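Local coordinates for regulatory protein YycH-like domain-containing protein (Eubacterium rectale, PDB 5COZ) that is of unknown function but is probably a YycH-like regulatory protein, and binds a sodium ion in the crystal, at residues V93-I106 against W109-N122. Numbering follows the deposited sequence.
Sequences VCVQSHRSENGNEI and WDNNYTQDSIAIRN
The carboxamides of Asn104 and Asn122 lie stacked, their planes 4° apart, with Asn104 ND2 3.4 Å from Asn122 CG. Asn122 OD1 also sits over one face of the Arg121 guanidinium, toward its rim, while Arg121 NH1 makes a salt bridge to Asp123. Farther along the strands, Gln96 CG comes obliquely to the Trp109 indole, 3.5 Å from Trp109 NE1; the ring meets Tyr77 of helix 73-87 edge-to-face. With CG anti to the backbone N (chi1 -178°), Asn111 lays its amide beside Val93, whose CG2 is 3.5 Å from Asn111 ND2. Asn111 OD1 lies at the edge of the Tyr113 ring and accepts from Tyr113 N at 3.1 Å, closing an Asx turn. A leucine at Asn111 would probably leave Tyr113 N without its acceptor and free the turn to shift. Next to the Gln96-Trp109 pair, Val95 N to Asp110 O and Asp110 N to Val95 O, both 2.9 Å, make an antiparallel hydrogen-bonded pair, and one water bridges Val95 O, Ser97 OG and Asp110 OD2. Strand 104-111 is shared by two consecutive hairpins, with 95-101 and 116-120, in a meander continuing into strand 125-128. Asn122 OD1 is buried without a hydrogen-bond partner, a cost the guanidinium charge would probably partly offset.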
loop_
_atom_site.group_PDB
_atom_site.type_symbol
_atom_site.label_atom_id
_atom_site.label_comp_id
_atom_site.label_asym_id
_atom_site.label_seq_id
_atom_site.Cartn_x
_atom_site.Cartn_y
_atom_site.Cartn_z
ATOM N N VAL A 93 32.157 8.144 3.854
ATOM C CA VAL A 93 32.776 6.880 3.444
ATOM C C VAL A 93 32.000 6.153 2.335
ATOM O O VAL A 93 32.466 5.118 1.846
ATOM C CB VAL A 93 33.028 5.924 4.645
ATOM C CG1 VAL A 93 34.105 6.480 5.577
ATOM C CG2 VAL A 93 31.746 5.615 5.412
ATOM N N CYS A 94 30.840 6.677 1.930
ATOM C CA CYS A 94 30.025 6.095 0.862
ATOM C C CYS A 94 30.671 6.180 -0.483
ATOM O O CYS A 94 31.397 7.153 -0.741
ATOM C CB CYS A 94 28.671 6.776 0.819
ATOM S SG CYS A 94 27.527 6.118 2.025
ATOM N N VAL A 95 30.365 5.218 -1.363
ATOM C CA VAL A 95 30.788 5.187 -2.748
ATOM C C VAL A 95 29.560 5.393 -3.615
ATOM O O VAL A 95 28.567 4.655 -3.502
ATOM C CB VAL A 95 31.533 3.870 -3.111
ATOM C CG1 VAL A 95 31.944 3.855 -4.584
ATOM C CG2 VAL A 95 32.764 3.675 -2.222
ATOM N N GLN A 96 29.618 6.388 -4.490
ATOM C CA GLN A 96 28.552 6.669 -5.416
ATOM C C GLN A 96 28.786 5.874 -6.709
ATOM O O GLN A 96 29.927 5.731 -7.171
ATOM C CB GLN A 96 28.484 8.196 -5.698
ATOM C CG GLN A 96 27.350 8.674 -6.630
ATOM C CD GLN A 96 27.650 8.665 -8.137
ATOM O OE1 GLN A 96 28.607 8.040 -8.624
ATOM N NE2 GLN A 96 26.853 9.398 -8.907
ATOM N N SER A 97 27.706 5.398 -7.310
ATOM C CA SER A 97 27.732 4.811 -8.649
ATOM C C SER A 97 26.491 5.229 -9.400
ATOM O O SER A 97 25.506 5.690 -8.809
ATOM C CB SER A 97 27.945 3.298 -8.650
ATOM O OG SER A 97 27.031 2.633 -7.810
ATOM N N HIS A 98 26.565 5.168 -10.728
ATOM C CA HIS A 98 25.493 5.604 -11.596
ATOM C C HIS A 98 25.457 4.774 -12.887
ATOM O O HIS A 98 26.514 4.449 -13.445
ATOM C CB HIS A 98 25.700 7.096 -11.932
ATOM C CG HIS A 98 24.868 7.589 -13.066
ATOM N ND1 HIS A 98 25.417 7.802 -14.324
ATOM C CD2 HIS A 98 23.538 7.831 -13.121
ATOM C CE1 HIS A 98 24.411 8.204 -15.083
ATOM N NE2 HIS A 98 23.261 8.216 -14.411
ATOM N N ARG A 99 24.237 4.461 -13.360
ATOM C CA ARG A 99 23.974 3.762 -14.625
ATOM C C ARG A 99 22.826 4.419 -15.341
ATOM O O ARG A 99 21.944 4.989 -14.692
ATOM C CB ARG A 99 23.558 2.276 -14.405
ATOM C CG ARG A 99 24.377 1.479 -13.440
ATOM C CD ARG A 99 24.075 0.003 -13.600
ATOM N NE ARG A 99 22.706 -0.384 -13.262
ATOM C CZ ARG A 99 22.291 -0.671 -12.038
ATOM N NH1 ARG A 99 23.099 -0.489 -10.995
ATOM N NH2 ARG A 99 21.055 -1.108 -11.837
ATOM N N SER A 100 22.788 4.273 -16.676
ATOM C CA SER A 100 21.680 4.719 -17.520
ATOM C C SER A 100 21.108 3.499 -18.203
ATOM O O SER A 100 21.866 2.765 -18.841
ATOM C CB SER A 100 22.142 5.739 -18.558
ATOM O OG SER A 100 22.794 6.854 -17.975
ATOM N N GLU A 101 19.814 3.236 -18.049
ATOM C CA GLU A 101 19.200 2.058 -18.684
ATOM C C GLU A 101 17.901 2.444 -19.339
ATOM O O GLU A 101 16.963 2.806 -18.636
ATOM C CB GLU A 101 18.972 0.937 -17.659
ATOM C CG GLU A 101 20.260 0.196 -17.362
ATOM C CD GLU A 101 20.339 -0.658 -16.115
ATOM O OE1 GLU A 101 19.282 -1.117 -15.626
ATOM O OE2 GLU A 101 21.481 -0.962 -15.696
ATOM N N ASN A 102 17.849 2.387 -20.698
ATOM C CA ASN A 102 16.664 2.749 -21.506
ATOM C C ASN A 102 16.114 4.145 -21.162
ATOM O O ASN A 102 14.906 4.316 -20.989
ATOM C CB ASN A 102 15.552 1.709 -21.337
ATOM C CG ASN A 102 15.927 0.329 -21.790
ATOM O OD1 ASN A 102 16.501 0.117 -22.871
ATOM N ND2 ASN A 102 15.578 -0.643 -20.976
ATOM N N GLY A 103 17.006 5.114 -21.047
ATOM C CA GLY A 103 16.644 6.493 -20.739
ATOM C C GLY A 103 16.379 6.777 -19.271
ATOM O O GLY A 103 16.102 7.926 -18.918
ATOM N N ASN A 104 16.461 5.749 -18.403
ATOM C CA ASN A 104 16.263 5.921 -16.962
ATOM C C ASN A 104 17.608 6.004 -16.261
ATOM O O ASN A 104 18.472 5.172 -16.520
ATOM C CB ASN A 104 15.443 4.765 -16.371
ATOM C CG ASN A 104 14.062 4.583 -16.973
ATOM O OD1 ASN A 104 13.642 3.461 -17.276
ATOM N ND2 ASN A 104 13.317 5.670 -17.144
ATOM N N GLU A 105 17.776 6.979 -15.364
ATOM C CA GLU A 105 19.010 7.144 -14.588
ATOM C C GLU A 105 18.892 6.403 -13.264
ATOM O O GLU A 105 17.841 6.424 -12.642
ATOM C CB GLU A 105 19.347 8.632 -14.324
ATOM C CG GLU A 105 19.398 9.526 -15.559
ATOM C CD GLU A 105 20.264 8.998 -16.689
ATOM O OE1 GLU A 105 21.402 8.562 -16.405
ATOM O OE2 GLU A 105 19.787 8.968 -17.847
ATOM N N ILE A 106 19.949 5.708 -12.872
ATOM C CA ILE A 106 19.982 4.954 -11.613
ATOM C C ILE A 106 21.194 5.409 -10.818
ATOM O O ILE A 106 22.315 5.358 -11.328
ATOM C CB ILE A 106 20.059 3.427 -11.925
ATOM C CG1 ILE A 106 18.851 2.961 -12.775
ATOM C CG2 ILE A 106 20.230 2.573 -10.640
ATOM C CD1 ILE A 106 19.134 1.722 -13.632
ATOM N N TRP A 109 24.355 4.750 -3.703
ATOM C CA TRP A 109 25.333 5.144 -2.681
ATOM C C TRP A 109 25.476 3.971 -1.744
ATOM O O TRP A 109 24.482 3.522 -1.174
ATOM C CB TRP A 109 24.913 6.404 -1.906
ATOM C CG TRP A 109 24.939 7.640 -2.731
ATOM C CD1 TRP A 109 25.953 8.554 -2.808
ATOM C CD2 TRP A 109 23.911 8.102 -3.601
ATOM N NE1 TRP A 109 25.615 9.562 -3.675
ATOM C CE2 TRP A 109 24.346 9.338 -4.141
ATOM C CE3 TRP A 109 22.616 7.636 -3.925
ATOM C CZ2 TRP A 109 23.550 10.096 -5.010
ATOM C CZ3 TRP A 109 21.819 8.403 -4.765
ATOM C CH2 TRP A 109 22.306 9.596 -5.331
ATOM N N ASP A 110 26.688 3.455 -1.602
ATOM C CA ASP A 110 26.891 2.283 -0.771
ATOM C C ASP A 110 27.979 2.494 0.250
ATOM O O ASP A 110 29.045 3.027 -0.068
ATOM C CB ASP A 110 27.283 1.102 -1.689
ATOM C CG ASP A 110 26.130 0.614 -2.533
ATOM O OD1 ASP A 110 25.281 -0.121 -1.998
ATOM O OD2 ASP A 110 26.041 1.022 -3.714
ATOM N N ASN A 111 27.717 2.064 1.480
ATOM C CA ASN A 111 28.747 2.034 2.509
ATOM C C ASN A 111 29.145 0.579 2.569
ATOM O O ASN A 111 28.394 -0.257 3.071
ATOM C CB ASN A 111 28.254 2.603 3.835
ATOM C CG ASN A 111 29.328 2.625 4.898
ATOM O OD1 ASN A 111 30.332 1.923 4.811
ATOM N ND2 ASN A 111 29.110 3.398 5.940
ATOM N N ASN A 112 30.286 0.246 1.972
ATOM C CA ASN A 112 30.730 -1.141 1.884
ATOM C C ASN A 112 31.205 -1.715 3.245
ATOM O O ASN A 112 31.275 -2.934 3.383
ATOM C CB ASN A 112 31.807 -1.277 0.812
ATOM C CG ASN A 112 31.348 -0.808 -0.557
ATOM O OD1 ASN A 112 31.864 0.176 -1.102
ATOM N ND2 ASN A 112 30.329 -1.456 -1.120
ATOM N N TYR A 113 31.444 -0.869 4.254
ATOM C CA TYR A 113 31.832 -1.382 5.576
ATOM C C TYR A 113 30.592 -1.846 6.371
ATOM O O TYR A 113 30.601 -2.935 6.950
ATOM C CB TYR A 113 32.596 -0.317 6.384
ATOM C CG TYR A 113 33.845 0.214 5.714
ATOM C CD1 TYR A 113 35.066 -0.441 5.855
ATOM C CD2 TYR A 113 33.819 1.399 4.983
ATOM C CE1 TYR A 113 36.226 0.053 5.257
ATOM C CE2 TYR A 113 34.970 1.898 4.373
ATOM C CZ TYR A 113 36.174 1.227 4.522
ATOM O OH TYR A 113 37.313 1.711 3.923
ATOM N N THR A 114 29.532 -1.017 6.395
ATOM C CA THR A 114 28.302 -1.285 7.167
ATOM C C THR A 114 27.233 -2.020 6.369
ATOM O O THR A 114 26.327 -2.598 6.965
ATOM C CB THR A 114 27.715 0.020 7.682
ATOM O OG1 THR A 114 27.311 0.806 6.555
ATOM C CG2 THR A 114 28.693 0.797 8.555
ATOM N N GLN A 115 27.313 -1.967 5.032
ATOM C CA GLN A 115 26.370 -2.578 4.093
ATOM C C GLN A 115 25.073 -1.739 4.006
ATOM O O GLN A 115 24.056 -2.247 3.549
ATOM C CB GLN A 115 26.069 -4.065 4.399
ATOM C CG GLN A 115 27.315 -4.956 4.416
ATOM C CD GLN A 115 27.405 -5.829 3.196
ATOM O OE1 GLN A 115 27.820 -5.394 2.114
ATOM N NE2 GLN A 115 27.033 -7.090 3.354
ATOM N N ASP A 116 25.131 -0.450 4.396
ATOM C CA ASP A 116 24.008 0.484 4.230
ATOM C C ASP A 116 23.960 0.919 2.769
ATOM O O ASP A 116 25.009 1.005 2.118
ATOM C CB ASP A 116 24.176 1.729 5.115
ATOM C CG ASP A 116 24.259 1.495 6.608
ATOM O OD1 ASP A 116 23.522 0.643 7.109
ATOM O OD2 ASP A 116 25.044 2.195 7.272
ATOM N N SER A 117 22.765 1.194 2.244
ATOM C CA SER A 117 22.707 1.626 0.857
ATOM C C SER A 117 21.518 2.510 0.573
ATOM O O SER A 117 20.501 2.459 1.270
ATOM C CB SER A 117 22.664 0.436 -0.100
ATOM O OG SER A 117 21.427 -0.247 -0.040
ATOM N N ILE A 118 21.678 3.343 -0.465
ATOM C CA ILE A 118 20.623 4.158 -1.035
ATOM C C ILE A 118 20.596 3.886 -2.531
ATOM O O ILE A 118 21.659 3.867 -3.157
ATOM C CB ILE A 118 20.783 5.659 -0.718
ATOM C CG1 ILE A 118 20.753 5.926 0.803
ATOM C CG2 ILE A 118 19.719 6.514 -1.480
ATOM C CD1 ILE A 118 21.141 7.350 1.153
ATOM N N ALA A 119 19.410 3.673 -3.118
ATOM C CA ALA A 119 19.297 3.483 -4.552
ATOM C C ALA A 119 18.146 4.315 -5.025
ATOM O O ALA A 119 17.042 4.187 -4.492
ATOM C CB ALA A 119 19.046 2.011 -4.872
ATOM N N ILE A 120 18.380 5.164 -6.035
ATOM C CA ILE A 120 17.311 5.998 -6.559
ATOM C C ILE A 120 17.206 5.772 -8.070
ATOM O O ILE A 120 18.205 5.897 -8.770
ATOM C CB ILE A 120 17.496 7.498 -6.213
ATOM C CG1 ILE A 120 17.613 7.685 -4.695
ATOM C CG2 ILE A 120 16.343 8.334 -6.804
ATOM C CD1 ILE A 120 18.035 9.118 -4.292
ATOM N N ARG A 121 15.997 5.443 -8.540
ATOM C CA ARG A 121 15.687 5.230 -9.958
ATOM C C ARG A 121 14.632 6.266 -10.379
ATOM O O ARG A 121 14.230 7.105 -9.562
ATOM C CB ARG A 121 15.133 3.794 -10.164
ATOM C CG ARG A 121 16.129 2.657 -10.053
ATOM C CD ARG A 121 15.451 1.303 -10.243
ATOM N NE ARG A 121 15.108 1.038 -11.644
ATOM C CZ ARG A 121 13.890 1.179 -12.165
ATOM N NH1 ARG A 121 12.877 1.581 -11.405
ATOM N NH2 ARG A 121 13.678 0.921 -13.448
ATOM N N ASN A 122 14.086 6.161 -11.598
ATOM C CA ASN A 122 13.075 7.136 -12.011
ATOM C C ASN A 122 11.788 7.073 -11.175
ATOM O O ASN A 122 11.217 8.124 -10.883
ATOM C CB ASN A 122 12.732 6.959 -13.507
ATOM C CG ASN A 122 12.310 5.553 -13.882
ATOM O OD1 ASN A 122 13.020 4.585 -13.640
ATOM N ND2 ASN A 122 11.133 5.409 -14.471
HETATM O O HOH W 1 32.242 2.421 1.458
HETATM O O HOH W 2 27.798 2.593 -5.205
#